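Local coordinates for protein thiosulfate sulfurtransferase (Pseudomonas aeruginosa, PDB 1YT8) that probably transfers sulfur from thiosulfate to cyanide, using a chain built from repeated rhodanese-like domains, at residues R15-L19 with R520-H524; E52-A57 with W366-P371; G392-F398 with A430-T436. One frame throughout, in Å; residues are numbered along the deposited sequence.

Contact 1: R15-L19 with R520-H524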
loop_
_atom_site.group_PDB
_atom_site.type_symbol
_atom_site.label_atom_id
_atom_site.label_comp_id
_atom_site.label_asym_id
_atom_site.label_seq_id
_atom_site.Cartn_x
_atom_site.Cartn_y
_atom_site.Cartn_z
ATOM N N ARG A 15 -17.341 15.400 4.959
ATOM C CA ARG A 15 -17.056 16.388 3.926
ATOM C C ARG A 15 -16.596 17.701 4.542
ATOM O O ARG A 15 -15.679 18.343 4.034
ATOM C CB ARG A 15 -18.292 16.637 3.057
ATOM C CG ARG A 15 -18.021 17.555 1.867
ATOM C CD ARG A 15 -19.285 17.817 1.060
ATOM N NE ARG A 15 -19.031 18.676 -0.094
ATOM C CZ ARG A 15 -18.447 18.276 -1.220
ATOM N NH1 ARG A 15 -18.049 17.016 -1.361
ATOM N NH2 ARG A 15 -18.257 19.141 -2.210
ATOM N N ALA A 16 -17.239 18.099 5.636
ATOM C CA ALA A 16 -16.874 19.335 6.309
ATOM C C ALA A 16 -15.439 19.241 6.822
ATOM O O ALA A 16 -14.659 20.180 6.671
ATOM C CB ALA A 16 -17.834 19.613 7.470
ATOM N N ALA A 17 -15.086 18.104 7.418
ATOM C CA ALA A 17 -13.733 17.932 7.939
ATOM C C ALA A 17 -12.692 17.923 6.813
ATOM O O ALA A 17 -11.609 18.503 6.957
ATOM C CB ALA A 17 -13.644 16.641 8.771
ATOM N N LEU A 18 -13.017 17.277 5.695
ATOM C CA LEU A 18 -12.097 17.221 4.559
ATOM C C LEU A 18 -11.836 18.616 3.991
ATOM O O LEU A 18 -10.702 18.951 3.644
ATOM C CB LEU A 18 -12.659 16.316 3.455
ATOM C CG LEU A 18 -12.723 14.815 3.761
ATOM C CD1 LEU A 18 -13.480 14.095 2.646
ATOM C CD2 LEU A 18 -11.312 14.256 3.906
ATOM N N LEU A 19 -12.884 19.429 3.894
ATOM C CA LEU A 19 -12.743 20.784 3.365
ATOM C C LEU A 19 -11.936 21.677 4.310
ATOM O O LEU A 19 -11.172 22.534 3.866
ATOM C CB LEU A 19 -14.124 21.400 3.114
ATOM C CG LEU A 19 -14.919 20.794 1.953
ATOM C CD1 LEU A 19 -16.312 21.404 1.897
ATOM C CD2 LEU A 19 -14.167 21.028 0.647
ATOM N N ARG A 520 -16.259 16.048 -9.358
ATOM C CA ARG A 520 -17.531 15.815 -8.692
ATOM C C ARG A 520 -17.359 15.688 -7.182
ATOM O O ARG A 520 -18.221 16.131 -6.421
ATOM C CB ARG A 520 -18.222 14.566 -9.254
ATOM C CG ARG A 520 -18.718 14.729 -10.689
ATOM C CD ARG A 520 -19.964 13.891 -10.946
ATOM N NE ARG A 520 -19.705 12.457 -10.896
ATOM C CZ ARG A 520 -19.170 11.754 -11.892
ATOM N NH1 ARG A 520 -18.837 12.355 -13.026
ATOM N NH2 ARG A 520 -18.970 10.448 -11.755
ATOM N N ASP A 521 -16.249 15.094 -6.743
ATOM C CA ASP A 521 -15.996 14.939 -5.311
ATOM C C ASP A 521 -15.713 16.301 -4.675
ATOM O O ASP A 521 -16.334 16.666 -3.678
ATOM C CB ASP A 521 -14.805 14.017 -5.064
ATOM C CG ASP A 521 -14.477 13.889 -3.594
ATOM O OD1 ASP A 521 -15.185 13.143 -2.883
ATOM O OD2 ASP A 521 -13.523 14.558 -3.142
ATOM N N GLY A 522 -14.754 17.027 -5.249
ATOM C CA GLY A 522 -14.402 18.360 -4.775
ATOM C C GLY A 522 -13.800 18.555 -3.391
ATOM O O GLY A 522 -13.828 19.670 -2.862
ATOM N N THR A 523 -13.241 17.505 -2.798
ATOM C CA THR A 523 -12.653 17.625 -1.463
ATOM C C THR A 523 -11.156 17.292 -1.413
ATOM O O THR A 523 -10.539 17.346 -0.352
ATOM C CB THR A 523 -13.369 16.694 -0.461
ATOM O OG1 THR A 523 -13.054 15.331 -0.776
ATOM C CG2 THR A 523 -14.885 16.879 -0.543
ATOM N N HIS A 524 -10.572 16.966 -2.559
ATOM C CA HIS A 524 -9.162 16.582 -2.616
ATOM C C HIS A 524 -8.135 17.683 -2.346
ATOM O O HIS A 524 -7.145 17.454 -1.653
ATOM C CB HIS A 524 -8.875 15.913 -3.969
ATOM C CG HIS A 524 -9.263 16.746 -5.150
ATOM N ND1 HIS A 524 -8.473 17.767 -5.632
ATOM C CD2 HIS A 524 -10.366 16.721 -5.936
ATOM C CE1 HIS A 524 -9.072 18.335 -6.665
ATOM N NE2 HIS A 524 -10.223 17.719 -6.870
HETATM O O HOH W 1 -18.396 18.440 -4.908
HETATM O O HOH W 2 -9.204 19.821 1.289
#
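With CG anti to the backbone N (chi1 -174°) and the chain extended from CG to NE, R15 reaches from helix 11-20 across to the C-terminal end of helix 514-521, where its guanidinium meets the carbonyl of D521. NH1 gives the strong bond, 2.9 Å to D521 O, with the acceptor close to the guanidinium plane and the donor nearly along the C=O axis (169°). NH2 adds a weak bond to the same oxygen, and through water 1, which accepts from NH2 and donates to R520 O, the arginine reaches a second carbonyl of that helix. G522, with positive phi, is where the chain leaves the helix. Just beyond, T523 has OG1 between its backbone N and carbonyl carbon (chi1 70°), which brings it to D521 OD2 at 2.5 Å. The backbone N of T523 binds the same oxygen at 3.0 Å, closing an Asx turn; OG1 comes on the syn side, N from above the carboxylate plane. The other branch, T523 CG2, lies 3.3 Å from R15 NH1. L18 CD1 touches T523 OG1 at 3.7 Å, and L19 CD2 rests against G522 O at 3.8 Å. Water 2 donates to L18 O and T523 O, a second bridge between the backbones. Around the contact, L18 also packs on L24 and R321, while R520 turns away to salt bridges with E107 and E516. The contact thus joins the first rhodanese-like domain to the C-terminal tail. Its cation meets the D521 carbonyl directly, and that of R520 through water, at a helix C-terminus, where the helix dipole would favour positive charge. D521 OD2 is used by the turn; R15 NH1 stays 5.1 Å from D521 OD1, too far for a salt bridge, though the opposite charges probably attract.

Contact 2: E52-A57 with W366-P371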
loop_
_atom_site.group_PDB
_atom_site.type_symbol
_atom_site.label_atom_id
_atom_site.label_comp_id
_atom_site.label_asym_id
_atom_site.label_seq_id
_atom_site.Cartn_x
_atom_site.Cartn_y
_atom_site.Cartn_z
ATOM N N GLU A 52 -6.468 -4.964 14.277
ATOM C CA GLU A 52 -5.493 -4.845 15.360
ATOM C C GLU A 52 -4.028 -4.842 14.935
ATOM O O GLU A 52 -3.180 -4.303 15.640
ATOM C CB GLU A 52 -5.708 -5.961 16.390
ATOM C CG GLU A 52 -7.080 -5.941 17.043
ATOM C CD GLU A 52 -8.069 -6.878 16.377
ATOM O OE1 GLU A 52 -7.998 -7.060 15.141
ATOM O OE2 GLU A 52 -8.932 -7.425 17.098
ATOM N N LEU A 53 -3.732 -5.439 13.789
ATOM C CA LEU A 53 -2.359 -5.520 13.305
ATOM C C LEU A 53 -1.827 -4.237 12.668
ATOM O O LEU A 53 -0.614 -4.048 12.578
ATOM C CB LEU A 53 -2.231 -6.657 12.287
ATOM C CG LEU A 53 -2.622 -8.075 12.710
ATOM C CD1 LEU A 53 -2.521 -9.005 11.506
ATOM C CD2 LEU A 53 -1.718 -8.553 13.828
ATOM N N GLU A 54 -2.723 -3.353 12.239
ATOM C CA GLU A 54 -2.284 -2.130 11.570
ATOM C C GLU A 54 -2.780 -0.804 12.131
ATOM O O GLU A 54 -2.210 0.244 11.826
ATOM C CB GLU A 54 -2.677 -2.192 10.089
ATOM C CG GLU A 54 -2.069 -3.352 9.322
ATOM C CD GLU A 54 -2.483 -3.369 7.857
ATOM O OE1 GLU A 54 -3.165 -2.422 7.410
ATOM O OE2 GLU A 54 -2.122 -4.330 7.149
ATOM N N ILE A 55 -3.828 -0.839 12.946
ATOM C CA ILE A 55 -4.402 0.395 13.473
ATOM C C ILE A 55 -3.433 1.339 14.186
ATOM O O ILE A 55 -3.471 2.548 13.955
ATOM C CB ILE A 55 -5.615 0.090 14.395
ATOM C CG1 ILE A 55 -6.401 1.376 14.663
ATOM C CG2 ILE A 55 -5.149 -0.553 15.701
ATOM C CD1 ILE A 55 -7.107 1.934 13.427
ATOM N N HIS A 56 -2.551 0.811 15.029
ATOM C CA HIS A 56 -1.623 1.681 15.746
ATOM C C HIS A 56 -0.599 2.366 14.851
ATOM O O HIS A 56 -0.029 3.390 15.228
ATOM C CB HIS A 56 -0.912 0.914 16.864
ATOM C CG HIS A 56 -1.812 0.556 18.005
ATOM N ND1 HIS A 56 -2.924 1.303 18.329
ATOM C CD2 HIS A 56 -1.754 -0.448 18.911
ATOM C CE1 HIS A 56 -3.514 0.774 19.386
ATOM N NE2 HIS A 56 -2.825 -0.289 19.760
ATOM N N ALA A 57 -0.371 1.811 13.666
ATOM C CA ALA A 57 0.579 2.406 12.737
ATOM C C ALA A 57 -0.125 3.373 11.785
ATOM O O ALA A 57 0.393 4.448 11.491
ATOM C CB ALA A 57 1.293 1.313 11.936
ATOM N N TRP A 366 11.317 -3.195 9.848
ATOM C CA TRP A 366 10.421 -2.362 10.645
ATOM C C TRP A 366 9.549 -3.239 11.539
ATOM O O TRP A 366 9.026 -4.260 11.098
ATOM C CB TRP A 366 9.526 -1.527 9.722
ATOM C CG TRP A 366 8.497 -0.692 10.438
ATOM C CD1 TRP A 366 8.730 0.318 11.327
ATOM C CD2 TRP A 366 7.071 -0.783 10.299
ATOM N NE1 TRP A 366 7.540 0.865 11.750
ATOM C CE2 TRP A 366 6.507 0.208 11.135
ATOM C CE3 TRP A 366 6.218 -1.605 9.551
ATOM C CZ2 TRP A 366 5.123 0.402 11.240
ATOM C CZ3 TRP A 366 4.841 -1.413 9.657
ATOM C CH2 TRP A 366 4.309 -0.416 10.497
ATOM N N SER A 367 9.400 -2.842 12.799
ATOM C CA SER A 367 8.568 -3.593 13.730
ATOM C C SER A 367 7.290 -2.799 13.976
ATOM O O SER A 367 7.288 -1.808 14.712
ATOM C CB SER A 367 9.309 -3.817 15.048
ATOM O OG SER A 367 8.529 -4.607 15.926
ATOM N N ALA A 368 6.206 -3.237 13.347
ATOM C CA ALA A 368 4.920 -2.565 13.474
ATOM C C ALA A 368 4.433 -2.499 14.919
ATOM O O ALA A 368 4.585 -3.457 15.682
ATOM C CB ALA A 368 3.887 -3.272 12.612
ATOM N N PRO A 369 3.851 -1.357 15.318
ATOM C CA PRO A 369 3.349 -1.208 16.686
ATOM C C PRO A 369 2.092 -2.053 16.858
ATOM O O PRO A 369 1.165 -1.976 16.049
ATOM C CB PRO A 369 3.067 0.287 16.784
ATOM C CG PRO A 369 2.624 0.622 15.391
ATOM C CD PRO A 369 3.626 -0.125 14.537
ATOM N N LEU A 370 2.064 -2.869 17.904
ATOM C CA LEU A 370 0.914 -3.725 18.147
ATOM C C LEU A 370 0.287 -3.497 19.513
ATOM O O LEU A 370 0.939 -3.018 20.441
ATOM C CB LEU A 370 1.317 -5.198 18.034
ATOM C CG LEU A 370 1.839 -5.720 16.692
ATOM C CD1 LEU A 370 2.382 -7.130 16.884
ATOM C CD2 LEU A 370 0.726 -5.707 15.647
ATOM N N PRO A 371 -1.006 -3.824 19.646
ATOM C CA PRO A 371 -1.692 -3.656 20.927
ATOM C C PRO A 371 -1.284 -4.844 21.803
ATOM O O PRO A 371 -0.479 -5.675 21.380
ATOM C CB PRO A 371 -3.163 -3.692 20.531
ATOM C CG PRO A 371 -3.168 -4.648 19.379
ATOM C CD PRO A 371 -1.951 -4.229 18.588
HETATM O O HOH W 3 -1.603 -2.006 15.508
HETATM O O HOH W 4 0.770 -1.643 13.241
#
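H56 and A57 of helix 51-58 receive the proline-rich segment 366-371, which joins strand 348-352 to strand 378-379 and here packs against a helix of the first rhodanese-like domain. H56 has CG anti to its carbonyl carbon (chi1 -70°), which carries the imidazole to P371: P371 CB is 3.5 Å from H56 NE2, and its CA comes to the ring edge, where the carbonyl carbon of L370 also sits. The P371 ring approaches the helix backbone directly, its CD 3.2 Å from E52 O. P369 CG meets H56 CB and the A57 methyl, each at 3.8 Å. That methyl also touches the edge of the W366 indole at CH2, again 3.8 Å away. L370 lies side by side with L53, both pointing the same way, and its CD2 sits 3.7 Å from L53 O. No direct hydrogen bond crosses; water mediates instead. Water 3 accepts from H56 N, at the kink of the helix, and lies within bonding distance of E52 O and P369 O; water 4 lies between L53 O and P369 O.

Further out, E52 OE1 forms a salt bridge with R417, and L53 packs on L441, L442 and F445 of helix 441-454, so helix 51-58 also borders the last rhodanese-like domain. The imidazole is fixed by a hydrogen bond from H56 ND1 to Y88 OH, while I55 CG2 lies over one ring face.

Contact 3: G392-F398 with A430-T436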
loop_
_atom_site.group_PDB
_atom_site.type_symbol
_atom_site.label_atom_id
_atom_site.label_comp_id
_atom_site.label_asym_id
_atom_site.label_seq_id
_atom_site.Cartn_x
_atom_site.Cartn_y
_atom_site.Cartn_z
ATOM N N GLY A 392 -11.633 -35.223 14.532
ATOM C CA GLY A 392 -12.065 -34.421 15.662
ATOM C C GLY A 392 -11.348 -33.091 15.820
ATOM O O GLY A 392 -11.825 -32.208 16.536
ATOM N N THR A 393 -10.202 -32.938 15.163
ATOM C CA THR A 393 -9.446 -31.698 15.263
ATOM C C THR A 393 -9.629 -30.846 14.017
ATOM O O THR A 393 -9.330 -31.289 12.905
ATOM C CB THR A 393 -7.938 -31.967 15.452
ATOM O OG1 THR A 393 -7.727 -32.680 16.677
ATOM C CG2 THR A 393 -7.164 -30.659 15.499
ATOM N N ARG A 394 -10.123 -29.625 14.204
ATOM C CA ARG A 394 -10.326 -28.709 13.086
ATOM C C ARG A 394 -9.243 -27.635 13.080
ATOM O O ARG A 394 -9.051 -26.916 14.065
ATOM C CB ARG A 394 -11.705 -28.047 13.162
ATOM C CG ARG A 394 -11.950 -27.000 12.070
ATOM C CD ARG A 394 -11.881 -27.621 10.673
ATOM N NE ARG A 394 -13.072 -28.406 10.365
ATOM C CZ ARG A 394 -13.193 -29.211 9.312
ATOM N NH1 ARG A 394 -12.193 -29.349 8.452
ATOM N NH2 ARG A 394 -14.326 -29.867 9.112
ATOM N N VAL A 395 -8.523 -27.546 11.971
ATOM C CA VAL A 395 -7.467 -26.553 11.837
ATOM C C VAL A 395 -7.973 -25.420 10.956
ATOM O O VAL A 395 -8.425 -25.651 9.837
ATOM C CB VAL A 395 -6.204 -27.160 11.197
ATOM C CG1 VAL A 395 -5.154 -26.073 10.981
ATOM C CG2 VAL A 395 -5.648 -28.261 12.095
ATOM N N LEU A 396 -7.905 -24.199 11.478
ATOM C CA LEU A 396 -8.340 -23.013 10.750
ATOM C C LEU A 396 -7.115 -22.180 10.390
ATOM O O LEU A 396 -6.313 -21.843 11.263
ATOM C CB LEU A 396 -9.290 -22.181 11.619
ATOM C CG LEU A 396 -10.532 -22.898 12.147
ATOM C CD1 LEU A 396 -11.411 -21.899 12.898
ATOM C CD2 LEU A 396 -11.301 -23.525 10.984
ATOM N N ASP A 397 -6.980 -21.846 9.108
ATOM C CA ASP A 397 -5.847 -21.065 8.612
ATOM C C ASP A 397 -6.295 -19.632 8.301
ATOM O O ASP A 397 -7.140 -19.416 7.437
ATOM C CB ASP A 397 -5.295 -21.716 7.339
ATOM C CG ASP A 397 -3.879 -21.276 7.018
ATOM O OD1 ASP A 397 -3.461 -20.195 7.490
ATOM O OD2 ASP A 397 -3.187 -22.011 6.279
ATOM N N PHE A 398 -5.707 -18.663 8.997
ATOM C CA PHE A 398 -6.052 -17.253 8.823
ATOM C C PHE A 398 -5.143 -16.471 7.874
ATOM O O PHE A 398 -5.364 -15.275 7.648
ATOM C CB PHE A 398 -6.066 -16.563 10.191
ATOM C CG PHE A 398 -7.200 -16.999 11.074
ATOM C CD1 PHE A 398 -8.384 -16.270 11.118
ATOM C CD2 PHE A 398 -7.102 -18.163 11.828
ATOM C CE1 PHE A 398 -9.456 -16.694 11.901
ATOM C CE2 PHE A 398 -8.172 -18.598 12.613
ATOM C CZ PHE A 398 -9.349 -17.861 12.649
ATOM N N ALA A 430 -16.495 -29.751 15.896
ATOM C CA ALA A 430 -15.194 -30.348 16.143
ATOM C C ALA A 430 -15.040 -30.551 17.641
ATOM O O ALA A 430 -15.760 -29.941 18.433
ATOM C CB ALA A 430 -14.092 -29.437 15.625
ATOM N N GLU A 431 -14.108 -31.413 18.028
ATOM C CA GLU A 431 -13.869 -31.662 19.441
ATOM C C GLU A 431 -12.900 -30.602 19.951
ATOM O O GLU A 431 -12.866 -30.290 21.142
ATOM C CB GLU A 431 -13.295 -33.069 19.643
ATOM C CG GLU A 431 -14.219 -34.160 19.106
ATOM C CD GLU A 431 -13.874 -35.550 19.611
ATOM O OE1 GLU A 431 -12.739 -36.016 19.379
ATOM O OE2 GLU A 431 -14.750 -36.180 20.243
ATOM N N ARG A 432 -12.132 -30.028 19.027
ATOM C CA ARG A 432 -11.155 -29.005 19.371
ATOM C C ARG A 432 -10.673 -28.281 18.117
ATOM O O ARG A 432 -10.604 -28.867 17.035
ATOM C CB ARG A 432 -9.966 -29.649 20.086
ATOM C CG ARG A 432 -9.366 -30.818 19.317
ATOM C CD ARG A 432 -8.520 -31.716 20.209
ATOM N NE ARG A 432 -7.983 -32.856 19.469
ATOM C CZ ARG A 432 -7.310 -33.862 20.022
ATOM N NH1 ARG A 432 -7.090 -33.876 21.330
ATOM N NH2 ARG A 432 -6.855 -34.856 19.269
ATOM N N TYR A 433 -10.340 -27.005 18.274
ATOM C CA TYR A 433 -9.861 -26.188 17.166
ATOM C C TYR A 433 -8.423 -25.756 17.396
ATOM O O TYR A 433 -8.020 -25.483 18.526
ATOM C CB TYR A 433 -10.710 -24.924 17.022
ATOM C CG TYR A 433 -12.131 -25.150 16.575
ATOM C CD1 TYR A 433 -12.472 -25.123 15.222
ATOM C CD2 TYR A 433 -13.143 -25.365 17.506
ATOM C CE1 TYR A 433 -13.791 -25.300 14.811
ATOM C CE2 TYR A 433 -14.461 -25.548 17.107
ATOM C CZ TYR A 433 -14.779 -25.513 15.761
ATOM O OH TYR A 433 -16.085 -25.699 15.379
ATOM N N VAL A 434 -7.658 -25.692 16.314
ATOM C CA VAL A 434 -6.277 -25.244 16.368
ATOM C C VAL A 434 -6.182 -24.157 15.301
ATOM O O VAL A 434 -6.480 -24.402 14.132
ATOM C CB VAL A 434 -5.286 -26.376 16.046
ATOM C CG1 VAL A 434 -3.864 -25.820 16.034
ATOM C CG2 VAL A 434 -5.404 -27.485 17.091
ATOM N N LEU A 435 -5.790 -22.955 15.709
ATOM C CA LEU A 435 -5.698 -21.837 14.774
ATOM C C LEU A 435 -4.261 -21.571 14.336
ATOM O O LEU A 435 -3.326 -21.689 15.128
ATOM C CB LEU A 435 -6.281 -20.574 15.416
ATOM C CG LEU A 435 -7.566 -20.752 16.241
ATOM C CD1 LEU A 435 -8.053 -19.379 16.680
ATOM C CD2 LEU A 435 -8.644 -21.467 15.434
ATOM N N THR A 436 -4.090 -21.208 13.070
ATOM C CA THR A 436 -2.762 -20.924 12.551
ATOM C C THR A 436 -2.795 -19.819 11.499
ATOM O O THR A 436 -3.855 -19.359 11.083
ATOM C CB THR A 436 -2.128 -22.189 11.911
ATOM O OG1 THR A 436 -0.744 -21.947 11.620
ATOM C CG2 THR A 436 -2.843 -22.549 10.612
HETATM O O HOH W 5 -8.140 -35.228 16.563
#
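R432 NE donates to T393 OG1 at 2.8 Å, with the hydroxyl oxygen near the guanidinium plane, and water 5 accepts from R432 NH2 while lying 2.6 Å from the same OG1. R432 gets there with CG between its backbone N and carbonyl carbon (chi1 52°) and an extended chain; W387 makes a cation-pi contact with it. At the same end, G392 O takes E431 N on a lone pair in the carbonyl plane at 2.8 Å, and R432 N weakly. Along the parallel strands follows the regular ladder: R394 N to R432 O, V434 N to R394 O, L396 N to V434 O, T436 N to L396 O, and finally F398 N to T436 O at 2.9 Å.

T393, V395, V434 and T436 share one face of the sheet, where T393 CG2 meets V434 CG2 at 4.0 Å and V434 packs on W387 and L384. On the face of R394, L396, Y433 and L435, R394 CB and CG each lie 3.7 Å from Y433 CD1. The L396 and L435 side chains lie side by side, CD1 of L396 3.8 Å from CD2 of L435, and F398 CE2 reaches L435 CB. Helices 420-427 and 441-454 pack on this second face. Strands 413-414 and 458-461 flank the pair in the sheet order 1-5-4-2-3, the parallel core of the alpha/beta rhodanese fold.

The three contacts differ in depth and chemistry. Contact 3 is a buried pairing of neighbouring strands within one rhodanese-like domain, held chiefly by backbone hydrogen bonds with apolar packing on the sheet faces. Contacts 1 and 2 are partly buried and bring together parts distant in sequence, both using helices of the first domain: 11-20 meets the C-terminal tail through a charged side chain on a helix-end carbonyl, while 51-58 meets a proline-rich linker through apolar touches and bridging waters. Contacts 2 and 3 are in series along the chain, their nearest atoms about 8 Å apart, and helix 441-454 touches both. Contact 1 encloses both in sequence, its centre about 46 Å from that of contact 3.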